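Fibronectin type III domain-containing protein (Simiduia agarivorans, PDB 6P2K) probably hydrolyses xyloglucan as a family 74 glycoside hydrolase, using a module of two seven-bladed beta-propellers. Local coordinates at residues T403-V408 against Q449-A454; E410-Q415 against L422-D427; V463-S468 against G509-V514; S741-S746 against L757-P762; E399-Y404 against Q415-N420. All blocks are in the same frame, centred on the assembly; numbering follows the deposited sequence.

Overall arrangement
From the N terminus, interaction 5 comes first and closes the hairpin of strands 403-409 and 412-417. Interaction 2 crosses it along the chain, shares Gln415 and closes the next hairpin, 412-417 with 421-425, completing a three-stranded sheet. Interaction 1 shares Thr403 and Tyr404 with interaction 5 but closes a loop of 40 residues, which contains interaction 2, and ties this blade to strand 447-456 of the next. Interaction 3 follows in series and joins strand 459-467 to strand 511-516 of the blade after that. Interaction 4, far along the chain, closes the hairpin 745-751 with 754-761, where Thr744 reaches back to Thr403, consistent with closure of a propeller between its last and first blades.

Interaction 1: T403-V408 against Q449-A454; sequences TYDVAV and QAVDIA. With PE3 (3,6,9,12,15,18,21,24,27,30,33,36,39-tridecaoxahentetracontane-1,41-diol), chain V.
Blade-to-blade packing brings Tyr404, Asp405 and Ala407 onto Gln449, Val451 and Ile453 where two inner strands of a propeller lie against each other. The strand axes run parallel, 4° apart, at a closest approach of 5.4 Å, yet side chains rather than a backbone ladder join them. At one end, Gln449 lays its CG over the centre of the Tyr404 ring, a CH-pi contact of 3.5 Å from Gln449 CG to the ring centroid. The polar tips of both residues turn to Asp447. In the middle, Asp405 OD2, a zinc ligand, takes a weak hydrogen bond from Val451 N (3.5 Å), while Val406 N meets Asp405 OD1 on its anti side at 2.7 Å; with the zinc bond, these probably help orient the carboxylate. Further on, Ala407 CB sits against Val451 CG2 (3.8 Å) and Ile453 CD1 (3.9 Å). Val451 CG1 is anti to its own carbonyl carbon (chi1 -69°), and CG2 touches the Val406 carbonyl carbon. Beyond, a polyethylene glycol fragment touches Ile453 and Ala454. Asp513 of the following blade completes the protein ligands of the zinc ion, so the contact combines side-chain packing between adjacent beta-propeller blades with a metal site bridging inner strands.

Interaction 2: E410-Q415 against L422-D427; sequences ENYVIQ and LMESWD
An antiparallel beta hairpin in one propeller blade is built here, its strands 412-417 and 421-425 pairing Val413 with Ser425 and Gln415 with Met423 as hydrogen-bonded pairs. Between these, Ile414 faces Glu424 as a non-hydrogen-bonded pair. The ladder includes Val413 N to Ser425 O at 3.0 Å and Ser425 N to Val413 O at 2.7 Å, with an equivalent pair of bonds at Gln415 and Met423. On the face that carries Ile414 and Glu424, these two run next to each other in the same direction, and Ile414 CD1 reaches on to Leu422 CD2 at 3.9 Å. This face packs on Trp493 of the next blade, whose ring nitrogen also bonds to Glu424 OE1; Lys482 forms a salt bridge to Glu424 OE2. The opposite face, with Val413, Gln415, Met423 and Ser425, packs on Trp432 of the short strand 431-432. Toward the open end, Tyr412 has CG anti to its backbone N (chi1 177°) and turns a ring edge to the face of Trp426 in an offset edge-to-face pair, centroids 5.4 Å apart and planes at 60°. There Tyr412 CD1 comes within 3.6 Å of Trp426 NE1. Asn411 ND2 donates to Trp426 O (2.8 Å) from above the carbonyl plane, bridging the strands just past the ladder. At the tip of the tyrosine, the OH donates a very short hydrogen bond of 2.5 Å to Glu424 OE2, which lies in the ring plane while the carboxylate stands nearly upright to it, 86° away.

Interaction 3: V463-S468 against G509-V514; sequences VAQATS and GVLRDV
Gln465 OE1 is held by two N-H groups at a blade interface of the beta-propeller: Arg478 N of its own sheet bonds to it, and Leu511 N across the contact adds a weak hydrogen bond (3.3 Å). Gln465 NE2 is held as well, by Asn476 O, so the buried amide is fixed in its rotation. The chain gets there by starting with CG roughly anti to the backbone N (chi1 150°) and then bending at chi2 (65°), which swings CD toward Leu511. Gln465 CG lies 3.2 Å from Leu511 O, and Gln465 OE1 3.3 Å from Leu511 CG, a close fit around a residue that centres an inverse gamma turn. Val510 flanks the amide, its CG1 at 4.0 Å from Gln465 NE2. Strand 459-467 is the second of its blade and strand 511-516 the first of the next; their segments here run roughly antiparallel, 7.1 Å apart at closest, too far for a backbone ladder. Asp513 points its CB away from this interface and gives OD1 to the zinc ion shared with Asp405. Val514 points the other way, toward Val463 and Gln465, and Val463 CG2 touches Val514 CG1 at 3.8 Å.

Interaction 4: S741-S746 against L757-P762; sequences SGMTSS and LYSTTP
Thr744 and Thr760 meet at about a right angle, hydroxyl to hydroxyl, with Thr744 OG1 at 2.7 Å from Thr760 OG1. Ser745 comes to the same hydroxyl, its OG 2.5 Å from Thr760 OG1 in a short hydrogen bond. All three oxygens sit between their own backbone N and carbonyl carbon (chi1 63° for Thr760), which gathers them into a small polar cluster; Thr403 O of an adjacent blade supplies the main outside partner of Thr744 OG1. The Thr744 and Pro762 side chains run antiparallel past one another, Thr744 CG2 lying 3.8 Å from Pro762 CB. On the other face, Met743 stretches out fully extended and brings SD and CE against Ser759 CB and OG, with Met743 CE 3.5 Å from Ser759 OG. That hydroxyl donates to Ser746 OG at 3.2 Å, and Ser746 OG turns also to Gly695 O. Backbone bonds set this frame: Thr744 N to Thr760 O (2.8 Å) and Thr760 N to Ser745 O (2.9 Å). The hairpin of strands 745-751 and 754-761 thus carries hydroxyls on both faces. Strand 765-770 continues its sheet, and strand 7-8 from the N terminus completes it. Strand 702-709 covers the Met743 and Ser746 face, while strand 403-409 lies against Ser745, Tyr758 and Thr760.

Interaction 5: E399-Y404 against Q415-N420; sequences ESTYTY and QGQADN
Backbone bonds join Tyr402 to Ala418 and Tyr404 to Gly416 across an antiparallel hairpin: Ala418 N donates to Tyr402 O at 3.0 Å, and Tyr404 N to Gly416 O at 2.7 Å. Between them Thr403 and Gln417 form a non-hydrogen-bonded pair. Gly416 faces both Tyr404 and Asp405, a classic beta bulge, just before Asp405 reaches the zinc ion. Side-chain hydrogen bonds gather on the Thr403 and Gln417 face. Thr403 OG1, anti to its carbonyl carbon (chi1 -53°), donates to Gln415 OE1 at 2.9 Å, approaching nearly in line with its C=O, and Gln417 NE2 reaches that same oxygen at 3.1 Å from high above the carbonyl plane, 73° out of it. Asn420 ND2 then bonds to Gln417 OE1 (3.2 Å), while Asn420 OD1 is taken by Gln355. Two waters join in: one sits 2.6 Å from Thr401 OG1 and weakly accepts from Gln417 NE2, the other links Tyr402 N to Ala418 O. Apolar contact centres on Ala418, whose CB lies 3.7 Å from Tyr404 CE2 and is also neighboured by Tyr402 CB. Beyond this contact, Tyr402 OH turns to Lys693 and Gln415 NE2 to Asn10. Amide and hydroxyl groups here satisfy one another in a largely buried setting: two bonds on Gln415 OE1 hold its amide, and Gln417 is fixed at both the N and O of its own, so hydrogen bonds set the orientations of these buried amides.

Interaction 1: T403-V408 against Q449-A454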
# COMPACT_ATOMS: atom_id res chain seq x y z
N THR B 403 22.41 -6.51 32.34
CA THR B 403 21.91 -5.42 31.51
C THR B 403 22.92 -4.28 31.48
O THR B 403 23.34 -3.79 32.54
CB THR B 403 20.55 -4.92 32.01
OG1 THR B 403 19.66 -6.04 32.13
CG2 THR B 403 19.96 -3.91 31.03
N TYR B 404 23.32 -3.87 30.27
CA TYR B 404 24.35 -2.85 30.09
C TYR B 404 23.79 -1.43 30.22
O TYR B 404 24.44 -0.56 30.81
CB TYR B 404 25.00 -2.96 28.71
CG TYR B 404 25.80 -4.20 28.38
CD1 TYR B 404 27.11 -4.35 28.82
CD2 TYR B 404 25.27 -5.19 27.56
CE1 TYR B 404 27.85 -5.47 28.49
CE2 TYR B 404 26.01 -6.31 27.22
CZ TYR B 404 27.29 -6.45 27.69
OH TYR B 404 28.02 -7.56 27.34
N ASP B 405 22.62 -1.18 29.63
CA ASP B 405 22.15 0.17 29.37
C ASP B 405 20.64 0.13 29.21
O ASP B 405 20.06 -0.94 29.00
CB ASP B 405 22.84 0.76 28.12
CG ASP B 405 22.91 2.29 28.14
OD1 ASP B 405 22.17 2.90 28.94
OD2 ASP B 405 23.73 2.88 27.37
N VAL B 406 20.01 1.29 29.32
CA VAL B 406 18.56 1.42 29.18
C VAL B 406 18.26 2.73 28.45
O VAL B 406 19.00 3.70 28.56
CB VAL B 406 17.84 1.38 30.55
CG1 VAL B 406 18.27 2.55 31.43
CG2 VAL B 406 16.32 1.35 30.38
N ALA B 407 17.17 2.73 27.69
CA ALA B 407 16.65 3.94 27.06
C ALA B 407 15.13 3.88 27.08
O ALA B 407 14.53 2.81 26.96
CB ALA B 407 17.17 4.10 25.63
N VAL B 408 14.51 5.05 27.22
CA VAL B 408 13.06 5.16 27.37
C VAL B 408 12.54 6.25 26.45
O VAL B 408 13.14 7.33 26.36
CB VAL B 408 12.66 5.47 28.83
CG1 VAL B 408 11.16 5.70 28.95
CG2 VAL B 408 13.10 4.35 29.76
N GLN B 449 25.47 -3.32 24.13
CA GLN B 449 26.18 -2.61 25.19
C GLN B 449 25.78 -1.15 25.33
O GLN B 449 26.17 -0.52 26.33
CB GLN B 449 27.70 -2.72 24.97
CG GLN B 449 28.24 -4.13 25.19
CD GLN B 449 29.74 -4.25 24.97
OE1 GLN B 449 30.50 -3.31 25.22
NE2 GLN B 449 30.18 -5.42 24.52
N ALA B 450 25.03 -0.59 24.39
CA ALA B 450 24.65 0.82 24.48
C ALA B 450 23.37 1.06 23.70
O ALA B 450 23.19 0.53 22.60
CB ALA B 450 25.77 1.72 23.94
N VAL B 451 22.47 1.86 24.29
CA VAL B 451 21.24 2.29 23.64
C VAL B 451 21.01 3.76 23.96
O VAL B 451 21.50 4.29 24.96
CB VAL B 451 20.01 1.46 24.09
CG1 VAL B 451 20.10 0.03 23.56
CG2 VAL B 451 19.89 1.45 25.61
N ASP B 452 20.25 4.43 23.08
CA ASP B 452 19.87 5.83 23.27
C ASP B 452 18.72 6.14 22.33
O ASP B 452 18.33 5.32 21.50
CB ASP B 452 21.06 6.78 23.03
CG ASP B 452 20.99 8.03 23.89
OD1 ASP B 452 19.90 8.36 24.40
OD2 ASP B 452 22.04 8.70 24.06
N ILE B 453 18.15 7.34 22.48
CA ILE B 453 17.04 7.80 21.65
C ILE B 453 17.51 9.02 20.86
O ILE B 453 17.92 10.02 21.45
CB ILE B 453 15.79 8.14 22.48
CG1 ILE B 453 15.45 7.01 23.45
CG2 ILE B 453 14.61 8.44 21.56
CD1 ILE B 453 15.00 5.73 22.78
N ALA B 454 17.42 8.93 19.53
CA ALA B 454 17.80 10.01 18.63
C ALA B 454 16.55 10.61 17.98
O ALA B 454 15.41 10.32 18.37
CB ALA B 454 18.79 9.50 17.58
O43 PE3 V . 10.81 13.59 18.36
C42 PE3 V . 11.93 14.03 19.13
C41 PE3 V . 12.62 12.83 19.79
O40 PE3 V . 13.72 13.34 20.56
C39 PE3 V . 14.41 12.27 21.23
C38 PE3 V . 15.57 12.87 22.02
O37 PE3 V . 15.07 13.81 22.98

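Interaction 2: E410-Q415 against L422-D427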
# COMPACT_ATOMS: atom_id res chain seq x y z
N GLU B 410 8.43 7.51 25.96
CA GLU B 410 6.99 7.32 26.17
C GLU B 410 6.78 5.91 26.71
O GLU B 410 7.37 5.57 27.75
CB GLU B 410 6.24 7.65 24.88
CG GLU B 410 6.37 9.09 24.43
CD GLU B 410 5.64 9.37 23.13
OE1 GLU B 410 5.04 8.43 22.57
OE2 GLU B 410 5.68 10.53 22.67
N ASN B 411 5.96 5.06 26.07
CA ASN B 411 5.70 3.71 26.54
C ASN B 411 6.79 2.72 26.17
O ASN B 411 6.77 1.58 26.67
CB ASN B 411 4.36 3.21 25.97
CG ASN B 411 4.35 3.21 24.46
OD1 ASN B 411 4.39 4.26 23.82
ND2 ASN B 411 4.33 2.02 23.86
N TYR B 412 7.73 3.11 25.31
CA TYR B 412 8.78 2.22 24.83
C TYR B 412 9.96 2.23 25.79
O TYR B 412 10.42 3.30 26.21
CB TYR B 412 9.24 2.63 23.44
CG TYR B 412 10.38 1.80 22.90
CD1 TYR B 412 10.15 0.58 22.29
CD2 TYR B 412 11.70 2.24 23.01
CE1 TYR B 412 11.20 -0.18 21.80
CE2 TYR B 412 12.75 1.48 22.53
CZ TYR B 412 12.49 0.27 21.93
OH TYR B 412 13.53 -0.49 21.44
N VAL B 413 10.45 1.04 26.13
CA VAL B 413 11.67 0.86 26.92
C VAL B 413 12.51 -0.21 26.25
O VAL B 413 11.97 -1.21 25.76
CB VAL B 413 11.37 0.47 28.38
CG1 VAL B 413 12.66 0.40 29.19
CG2 VAL B 413 10.38 1.44 29.02
N ILE B 414 13.82 -0.00 26.21
CA ILE B 414 14.75 -1.03 25.75
C ILE B 414 15.80 -1.25 26.82
O ILE B 414 16.36 -0.29 27.35
CB ILE B 414 15.40 -0.67 24.40
CG1 ILE B 414 16.42 -1.74 24.01
CG2 ILE B 414 16.05 0.71 24.45
CD1 ILE B 414 16.82 -1.71 22.55
N GLN B 415 16.04 -2.52 27.16
CA GLN B 415 17.21 -2.94 27.91
C GLN B 415 18.22 -3.53 26.94
O GLN B 415 17.88 -4.45 26.19
CB GLN B 415 16.87 -3.98 28.97
CG GLN B 415 16.04 -3.53 30.14
CD GLN B 415 15.89 -4.64 31.17
OE1 GLN B 415 16.88 -5.23 31.61
NE2 GLN B 415 14.65 -4.94 31.55
N LEU B 422 18.63 -7.39 22.38
CA LEU B 422 17.65 -6.30 22.36
C LEU B 422 16.40 -6.75 23.12
O LEU B 422 15.57 -7.48 22.58
CB LEU B 422 17.30 -5.91 20.93
CG LEU B 422 18.43 -5.51 19.98
CD1 LEU B 422 17.98 -5.66 18.53
CD2 LEU B 422 18.90 -4.09 20.25
N MET B 423 16.26 -6.29 24.36
CA MET B 423 15.10 -6.61 25.19
C MET B 423 14.19 -5.39 25.22
O MET B 423 14.56 -4.34 25.76
CB MET B 423 15.54 -7.01 26.60
CG MET B 423 14.42 -7.46 27.51
SD MET B 423 13.70 -9.03 26.99
CE MET B 423 15.10 -10.11 27.21
N GLU B 424 12.99 -5.52 24.66
CA GLU B 424 12.17 -4.36 24.36
C GLU B 424 10.79 -4.47 25.00
O GLU B 424 10.22 -5.55 25.11
CB GLU B 424 12.02 -4.17 22.85
CG GLU B 424 13.33 -3.85 22.16
CD GLU B 424 13.19 -3.71 20.66
OE1 GLU B 424 13.28 -4.73 19.96
OE2 GLU B 424 12.98 -2.57 20.19
N SER B 425 10.26 -3.31 25.40
CA SER B 425 8.95 -3.21 26.03
C SER B 425 8.16 -2.09 25.39
O SER B 425 8.72 -1.07 24.99
CB SER B 425 9.08 -2.95 27.54
OG SER B 425 7.81 -2.94 28.16
N TRP B 426 6.84 -2.28 25.30
CA TRP B 426 5.94 -1.26 24.79
C TRP B 426 4.83 -0.92 25.78
O TRP B 426 3.85 -0.26 25.40
CB TRP B 426 5.34 -1.70 23.45
CG TRP B 426 6.39 -1.99 22.43
CD1 TRP B 426 6.91 -1.13 21.52
CD2 TRP B 426 7.08 -3.24 22.25
NE1 TRP B 426 7.87 -1.76 20.76
CE2 TRP B 426 7.99 -3.06 21.19
CE3 TRP B 426 7.00 -4.49 22.87
CZ2 TRP B 426 8.82 -4.08 20.74
CZ3 TRP B 426 7.83 -5.50 22.42
CH2 TRP B 426 8.73 -5.30 21.36
N ASP B 427 4.96 -1.33 27.05
CA ASP B 427 4.01 -0.97 28.10
C ASP B 427 4.74 -0.42 29.32
O ASP B 427 4.35 -0.65 30.47
CB ASP B 427 3.13 -2.16 28.49
CG ASP B 427 3.93 -3.40 28.90
OD1 ASP B 427 5.13 -3.28 29.22
OD2 ASP B 427 3.34 -4.50 28.89

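Interaction 3: V463-S468 against G509-V514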
# COMPACT_ATOMS: atom_id res chain seq x y z
N VAL B 463 18.70 4.16 18.91
CA VAL B 463 20.01 3.79 18.37
C VAL B 463 20.65 2.80 19.32
O VAL B 463 20.49 2.91 20.54
CB VAL B 463 20.92 5.02 18.15
CG1 VAL B 463 20.28 5.97 17.16
CG2 VAL B 463 21.22 5.73 19.47
N ALA B 464 21.37 1.83 18.77
CA ALA B 464 21.93 0.77 19.60
C ALA B 464 23.21 0.23 19.00
O ALA B 464 23.34 0.10 17.77
CB ALA B 464 20.92 -0.38 19.77
N GLN B 465 24.17 -0.07 19.87
CA GLN B 465 25.26 -0.98 19.55
C GLN B 465 24.74 -2.40 19.75
O GLN B 465 24.36 -2.77 20.87
CB GLN B 465 26.47 -0.69 20.43
CG GLN B 465 27.36 -1.88 20.74
CD GLN B 465 28.05 -2.44 19.51
OE1 GLN B 465 28.34 -1.71 18.56
NE2 GLN B 465 28.31 -3.74 19.51
N ALA B 466 24.67 -3.18 18.67
CA ALA B 466 24.05 -4.50 18.73
C ALA B 466 24.81 -5.46 17.83
O ALA B 466 25.01 -5.18 16.65
CB ALA B 466 22.58 -4.45 18.32
N THR B 467 25.20 -6.61 18.39
CA THR B 467 26.08 -7.52 17.67
C THR B 467 25.91 -8.93 18.24
O THR B 467 25.22 -9.14 19.24
CB THR B 467 27.54 -7.07 17.77
OG1 THR B 467 28.35 -7.87 16.91
CG2 THR B 467 28.03 -7.22 19.20
N SER B 468 26.56 -9.88 17.58
CA SER B 468 26.52 -11.27 18.01
C SER B 468 27.58 -11.52 19.08
O SER B 468 28.48 -10.72 19.31
CB SER B 468 26.74 -12.20 16.82
OG SER B 468 27.89 -11.83 16.08
N GLY B 509 35.48 -2.26 15.36
CA GLY B 509 35.62 -2.24 16.81
C GLY B 509 34.28 -2.00 17.49
O GLY B 509 33.46 -1.19 17.04
N VAL B 510 34.05 -2.71 18.60
CA VAL B 510 32.81 -2.60 19.35
C VAL B 510 32.56 -1.15 19.73
O VAL B 510 33.45 -0.47 20.25
CB VAL B 510 32.85 -3.51 20.59
CG1 VAL B 510 31.68 -3.21 21.53
CG2 VAL B 510 32.84 -4.98 20.19
N LEU B 511 31.35 -0.67 19.46
CA LEU B 511 30.94 0.68 19.86
C LEU B 511 30.54 0.62 21.33
O LEU B 511 29.36 0.49 21.68
CB LEU B 511 29.80 1.19 18.98
CG LEU B 511 29.88 0.95 17.48
CD1 LEU B 511 28.64 1.49 16.77
CD2 LEU B 511 31.14 1.58 16.91
N ARG B 512 31.54 0.71 22.21
CA ARG B 512 31.29 0.45 23.62
C ARG B 512 30.30 1.45 24.21
O ARG B 512 29.57 1.12 25.15
CB ARG B 512 32.59 0.44 24.41
CG ARG B 512 32.40 -0.20 25.78
CD ARG B 512 33.70 -0.44 26.51
NE ARG B 512 33.43 -0.99 27.84
CZ ARG B 512 34.17 -0.75 28.92
NH1 ARG B 512 35.23 0.03 28.83
NH2 ARG B 512 33.83 -1.30 30.08
N ASP B 513 30.26 2.68 23.69
CA ASP B 513 29.12 3.54 23.99
C ASP B 513 28.69 4.27 22.72
O ASP B 513 29.48 4.50 21.80
CB ASP B 513 29.42 4.55 25.11
CG ASP B 513 28.14 5.14 25.73
OD1 ASP B 513 27.14 4.40 25.96
OD2 ASP B 513 28.14 6.36 26.02
N VAL B 514 27.40 4.59 22.70
CA VAL B 514 26.75 5.36 21.65
C VAL B 514 25.90 6.39 22.37
O VAL B 514 25.14 6.04 23.28
CB VAL B 514 25.87 4.46 20.75
CG1 VAL B 514 25.03 5.30 19.81
CG2 VAL B 514 26.72 3.45 20.00

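Interaction 4: S741-S746 against L757-P762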
# COMPACT_ATOMS: atom_id res chain seq x y z
N SER B 741 22.57 -4.12 44.14
CA SER B 741 22.64 -2.68 43.92
C SER B 741 23.82 -2.24 43.05
O SER B 741 23.95 -1.04 42.79
CB SER B 741 22.70 -1.95 45.27
OG SER B 741 23.82 -2.37 46.03
N GLY B 742 24.67 -3.16 42.62
CA GLY B 742 25.66 -2.80 41.61
C GLY B 742 24.97 -2.37 40.33
O GLY B 742 23.93 -2.90 39.96
N MET B 743 25.55 -1.37 39.66
CA MET B 743 24.89 -0.75 38.53
C MET B 743 25.85 -0.57 37.36
O MET B 743 27.02 -0.22 37.55
CB MET B 743 24.30 0.61 38.91
CG MET B 743 23.14 0.52 39.88
SD MET B 743 22.60 2.14 40.44
CE MET B 743 21.20 1.69 41.46
N THR B 744 25.34 -0.82 36.15
CA THR B 744 26.07 -0.53 34.93
C THR B 744 25.69 0.80 34.31
O THR B 744 26.51 1.40 33.60
CB THR B 744 25.85 -1.65 33.89
OG1 THR B 744 24.45 -1.91 33.77
CG2 THR B 744 26.56 -2.93 34.32
N SER B 745 24.47 1.28 34.55
CA SER B 745 24.01 2.52 33.97
C SER B 745 22.87 3.08 34.82
O SER B 745 22.11 2.32 35.44
CB SER B 745 23.52 2.33 32.53
OG SER B 745 22.24 1.73 32.50
N SER B 746 22.76 4.41 34.84
CA SER B 746 21.65 5.10 35.47
C SER B 746 21.25 6.30 34.63
O SER B 746 22.11 6.98 34.06
CB SER B 746 21.98 5.54 36.91
OG SER B 746 22.35 4.44 37.72
N LEU B 757 14.57 7.46 38.69
CA LEU B 757 15.92 6.98 38.42
C LEU B 757 15.80 5.57 37.86
O LEU B 757 15.31 4.66 38.54
CB LEU B 757 16.77 6.99 39.69
CG LEU B 757 18.13 6.28 39.65
CD1 LEU B 757 19.07 6.94 38.65
CD2 LEU B 757 18.76 6.27 41.03
N TYR B 758 16.21 5.39 36.61
CA TYR B 758 16.27 4.08 35.97
C TYR B 758 17.71 3.59 36.03
O TYR B 758 18.61 4.26 35.50
CB TYR B 758 15.80 4.14 34.52
CG TYR B 758 14.30 4.25 34.31
CD1 TYR B 758 13.59 5.35 34.77
CD2 TYR B 758 13.60 3.26 33.63
CE1 TYR B 758 12.22 5.45 34.56
CE2 TYR B 758 12.24 3.35 33.43
CZ TYR B 758 11.55 4.45 33.90
OH TYR B 758 10.19 4.55 33.69
N SER B 759 17.93 2.44 36.65
CA SER B 759 19.27 1.86 36.77
C SER B 759 19.28 0.42 36.30
O SER B 759 18.40 -0.37 36.68
CB SER B 759 19.78 1.97 38.22
OG SER B 759 19.57 3.26 38.76
N THR B 760 20.26 0.08 35.48
CA THR B 760 20.51 -1.29 35.06
C THR B 760 21.64 -1.88 35.89
O THR B 760 22.52 -1.16 36.37
CB THR B 760 20.85 -1.35 33.58
OG1 THR B 760 22.08 -0.64 33.35
CG2 THR B 760 19.75 -0.72 32.76
N THR B 761 21.59 -3.19 36.08
CA THR B 761 22.50 -3.88 36.97
C THR B 761 23.22 -5.00 36.24
O THR B 761 22.67 -5.58 35.29
CB THR B 761 21.75 -4.46 38.18
OG1 THR B 761 20.82 -5.45 37.72
CG2 THR B 761 20.99 -3.37 38.92
N PRO B 762 24.46 -5.32 36.64
CA PRO B 762 25.21 -6.42 36.03
C PRO B 762 24.82 -7.80 36.57
O PRO B 762 25.65 -8.56 37.04
CB PRO B 762 26.66 -6.07 36.38
CG PRO B 762 26.54 -5.43 37.72
CD PRO B 762 25.26 -4.63 37.67

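Interaction 5: E399-Y404 against Q415-N420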
# COMPACT_ATOMS: atom_id res chain seq x y z
N GLU B 399 14.72 -11.81 38.35
CA GLU B 399 15.41 -11.17 37.23
C GLU B 399 16.90 -11.41 37.41
O GLU B 399 17.46 -11.10 38.46
CB GLU B 399 15.11 -9.67 37.15
CG GLU B 399 15.18 -8.93 38.48
CD GLU B 399 13.91 -9.04 39.29
OE1 GLU B 399 12.83 -8.80 38.72
OE2 GLU B 399 13.99 -9.35 40.50
N SER B 400 17.54 -11.96 36.37
CA SER B 400 18.93 -12.36 36.51
C SER B 400 19.75 -12.01 35.27
O SER B 400 20.75 -12.68 34.98
CB SER B 400 19.03 -13.86 36.79
OG SER B 400 18.07 -14.27 37.75
N THR B 401 19.37 -10.96 34.55
CA THR B 401 20.07 -10.60 33.32
C THR B 401 21.20 -9.62 33.62
O THR B 401 21.08 -8.76 34.50
CB THR B 401 19.12 -9.97 32.31
OG1 THR B 401 18.57 -8.76 32.84
CG2 THR B 401 17.99 -10.93 31.96
N TYR B 402 22.29 -9.77 32.88
CA TYR B 402 23.30 -8.72 32.80
C TYR B 402 22.80 -7.67 31.82
O TYR B 402 22.77 -7.90 30.61
CB TYR B 402 24.65 -9.29 32.36
CG TYR B 402 25.81 -8.34 32.58
CD1 TYR B 402 25.91 -7.16 31.85
CD2 TYR B 402 26.80 -8.62 33.52
CE1 TYR B 402 26.96 -6.28 32.05
CE2 TYR B 402 27.85 -7.75 33.72
CZ TYR B 402 27.92 -6.58 32.99
OH TYR B 402 28.96 -5.70 33.18
N THR B 403 22.41 -6.51 32.34
CA THR B 403 21.91 -5.42 31.51
C THR B 403 22.92 -4.28 31.48
O THR B 403 23.34 -3.79 32.54
CB THR B 403 20.55 -4.92 32.01
OG1 THR B 403 19.66 -6.04 32.13
CG2 THR B 403 19.96 -3.91 31.03
N TYR B 404 23.32 -3.87 30.27
CA TYR B 404 24.35 -2.85 30.09
C TYR B 404 23.79 -1.43 30.22
O TYR B 404 24.44 -0.56 30.81
CB TYR B 404 25.00 -2.96 28.71
CG TYR B 404 25.80 -4.20 28.38
CD1 TYR B 404 27.11 -4.35 28.82
CD2 TYR B 404 25.27 -5.19 27.56
CE1 TYR B 404 27.85 -5.47 28.49
CE2 TYR B 404 26.01 -6.31 27.22
CZ TYR B 404 27.29 -6.45 27.69
OH TYR B 404 28.02 -7.56 27.34
N GLN B 415 16.04 -2.52 27.16
CA GLN B 415 17.21 -2.94 27.91
C GLN B 415 18.22 -3.53 26.94
O GLN B 415 17.88 -4.45 26.19
CB GLN B 415 16.87 -3.98 28.97
CG GLN B 415 16.04 -3.53 30.14
CD GLN B 415 15.89 -4.64 31.17
OE1 GLN B 415 16.88 -5.23 31.61
NE2 GLN B 415 14.65 -4.94 31.55
N GLY B 416 19.44 -3.01 26.95
CA GLY B 416 20.52 -3.65 26.22
C GLY B 416 21.20 -4.67 27.11
O GLY B 416 21.71 -4.33 28.18
N GLN B 417 21.20 -5.94 26.70
CA GLN B 417 21.64 -7.01 27.57
C GLN B 417 22.76 -7.82 26.92
O GLN B 417 22.94 -7.82 25.70
CB GLN B 417 20.47 -7.95 27.92
CG GLN B 417 19.35 -7.26 28.70
CD GLN B 417 18.28 -8.23 29.16
OE1 GLN B 417 18.35 -9.43 28.89
NE2 GLN B 417 17.28 -7.71 29.87
N ALA B 418 23.51 -8.51 27.78
CA ALA B 418 24.36 -9.60 27.33
C ALA B 418 23.51 -10.86 27.17
O ALA B 418 22.50 -11.04 27.85
CB ALA B 418 25.50 -9.85 28.31
N ASP B 419 23.93 -11.72 26.24
CA ASP B 419 23.26 -12.99 25.94
C ASP B 419 21.88 -12.82 25.31
O ASP B 419 21.58 -13.49 24.32
CB ASP B 419 23.15 -13.85 27.21
CG ASP B 419 24.48 -14.42 27.65
OD1 ASP B 419 25.31 -14.74 26.78
OD2 ASP B 419 24.69 -14.55 28.88
N ASN B 420 21.04 -11.94 25.86
CA ASN B 420 19.67 -11.79 25.40
C ASN B 420 19.45 -10.57 24.51
O ASN B 420 18.32 -10.35 24.05
CB ASN B 420 18.71 -11.73 26.59
CG ASN B 420 18.96 -12.85 27.58
OD1 ASN B 420 18.98 -14.03 27.22
ND2 ASN B 420 19.15 -12.49 28.84
O HOH W 1 15.95 -8.42 32.73
O HOH W 2 22.01 -11.50 30.68